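PDB 4FTD: uncharacterized protein from Bacteroides eggerthii, which is of unknown function but combines a six-bladed beta-propeller with an immunoglobulin-like domain and may take part in carbohydrate metabolism. Local coordinates for residues Tyr218-Glu221 and Asn226-Val229. Numbering follows the deposited sequence.
Sequences YYWE and NPEV
Y219 and E228 form an antiparallel hydrogen-bonded pair: Y219 N donates to E228 O (2.9 Å), and E228 N donates to Y219 O (2.8 Å). One step along, Y218 and V229 make a non-hydrogen-bonded pair, in which Y218 CA approaches E228 O at 3.3 Å as a CA-H...O contact. On the sheet face carrying Y218 and V229, V229 CG2 packs beside Y218 CE2 (3.8 Å). On the opposite sheet face, a chi1 of 174° sets Y219 CG anti to the backbone N and lays the ring alongside E228; the carboxylate plane is turned 87° from the phenol, OE2 sitting at the ring edge 3.7 Å from Y219 CD2, while OE1 pairs with K280. One water accepts from E221 N and lies within hydrogen-bonding distance of N226 O and E228 OE2; a second joins OE2 to E221 OE1, which also accepts Y219 OH from above its carboxylate plane. Beside this pair, P227 lies against one indole face of W220, its CA 4.0 Å from the five-membered ring centroid in a CH-pi contact and its CB 3.6 Å from CZ2. An alanine in place of W220 would probably leave P227 without its aromatic platform and D181 O without the indole N-H. Strands 215-220 and 228-233 thus form a beta hairpin, the third and outermost fourth strands of one propeller blade.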
loop_
_atom_site.group_PDB
_atom_site.type_symbol
_atom_site.label_atom_id
_atom_site.label_comp_id
_atom_site.label_asym_id
_atom_site.label_seq_id
_atom_site.Cartn_x
_atom_site.Cartn_y
_atom_site.Cartn_z
ATOM N N TYR A 218 -25.662 8.839 0.556
ATOM C CA TYR A 218 -25.520 10.244 0.769
ATOM C C TYR A 218 -24.145 10.745 0.305
ATOM O O TYR A 218 -23.144 10.007 0.373
ATOM C CB TYR A 218 -25.641 10.520 2.251
ATOM C CG TYR A 218 -26.968 10.089 2.866
ATOM C CD1 TYR A 218 -27.135 8.805 3.362
ATOM C CD2 TYR A 218 -28.048 10.986 2.949
ATOM C CE1 TYR A 218 -28.323 8.412 3.987
ATOM C CE2 TYR A 218 -29.249 10.607 3.551
ATOM C CZ TYR A 218 -29.384 9.316 4.058
ATOM O OH TYR A 218 -30.523 8.951 4.692
ATOM N N TYR A 219 -24.114 12.040 -0.061
ATOM C CA TYR A 219 -22.957 12.690 -0.629
ATOM C C TYR A 219 -22.741 14.076 -0.032
ATOM O O TYR A 219 -23.704 14.858 0.101
ATOM C CB TYR A 219 -23.200 12.831 -2.150
ATOM C CG TYR A 219 -22.155 13.619 -2.951
ATOM C CD1 TYR A 219 -21.035 12.992 -3.486
ATOM C CD2 TYR A 219 -22.357 14.953 -3.271
ATOM C CE1 TYR A 219 -20.118 13.693 -4.251
ATOM C CE2 TYR A 219 -21.431 15.655 -4.023
ATOM C CZ TYR A 219 -20.312 15.013 -4.508
ATOM O OH TYR A 219 -19.378 15.681 -5.266
ATOM N N TRP A 220 -21.483 14.382 0.293
ATOM C CA TRP A 220 -21.058 15.698 0.723
ATOM C C TRP A 220 -19.997 16.175 -0.243
ATOM O O TRP A 220 -18.939 15.526 -0.391
ATOM C CB TRP A 220 -20.424 15.638 2.126
ATOM C CG TRP A 220 -21.416 15.500 3.214
ATOM C CD1 TRP A 220 -21.861 16.491 4.054
ATOM C CD2 TRP A 220 -22.056 14.301 3.629
ATOM N NE1 TRP A 220 -22.787 15.989 4.928
ATOM C CE2 TRP A 220 -22.909 14.635 4.705
ATOM C CE3 TRP A 220 -22.023 12.971 3.174
ATOM C CZ2 TRP A 220 -23.700 13.688 5.342
ATOM C CZ3 TRP A 220 -22.806 12.033 3.826
ATOM C CH2 TRP A 220 -23.630 12.394 4.887
ATOM N N GLU A 221 -20.266 17.286 -0.903
ATOM C CA GLU A 221 -19.322 17.867 -1.867
ATOM C C GLU A 221 -18.017 18.241 -1.181
ATOM O O GLU A 221 -16.926 17.937 -1.660
ATOM C CB GLU A 221 -19.963 19.120 -2.500
ATOM C CG GLU A 221 -19.122 19.863 -3.533
ATOM C CD GLU A 221 -19.017 19.167 -4.880
ATOM O OE1 GLU A 221 -19.975 18.468 -5.317
ATOM O OE2 GLU A 221 -17.964 19.348 -5.532
ATOM N N ASN A 226 -24.057 20.789 2.891
ATOM C CA ASN A 226 -25.278 20.075 3.245
ATOM C C ASN A 226 -25.173 18.689 2.636
ATOM O O ASN A 226 -24.584 18.538 1.552
ATOM C CB ASN A 226 -26.530 20.721 2.665
ATOM C CG ASN A 226 -26.690 22.176 3.076
ATOM O OD1 ASN A 226 -26.347 22.572 4.170
ATOM N ND2 ASN A 226 -27.222 22.968 2.184
ATOM N N PRO A 227 -25.753 17.680 3.293
ATOM C CA PRO A 227 -25.781 16.356 2.731
ATOM C C PRO A 227 -26.731 16.324 1.497
ATOM O O PRO A 227 -27.716 17.029 1.509
ATOM C CB PRO A 227 -26.387 15.524 3.871
ATOM C CG PRO A 227 -27.271 16.486 4.611
ATOM C CD PRO A 227 -26.483 17.751 4.576
ATOM N N GLU A 228 -26.450 15.494 0.498
ATOM C CA GLU A 228 -27.366 15.247 -0.610
ATOM C C GLU A 228 -27.697 13.766 -0.641
ATOM O O GLU A 228 -26.798 12.941 -0.588
ATOM C CB GLU A 228 -26.721 15.647 -1.935
ATOM C CG GLU A 228 -26.348 17.115 -2.003
ATOM C CD GLU A 228 -25.573 17.481 -3.267
ATOM O OE1 GLU A 228 -26.152 17.265 -4.360
ATOM O OE2 GLU A 228 -24.406 17.988 -3.167
ATOM N N VAL A 229 -28.981 13.428 -0.704
ATOM C CA VAL A 229 -29.373 12.042 -0.912
ATOM C C VAL A 229 -29.179 11.806 -2.416
ATOM O O VAL A 229 -29.797 12.489 -3.217
ATOM C CB VAL A 229 -30.830 11.771 -0.537
ATOM C CG1 VAL A 229 -31.044 10.271 -0.524
ATOM C CG2 VAL A 229 -31.188 12.461 0.791
HETATM O O HOH W 1 -23.012 18.080 -0.824
HETATM O O HOH W 2 -22.717 19.081 -5.089
#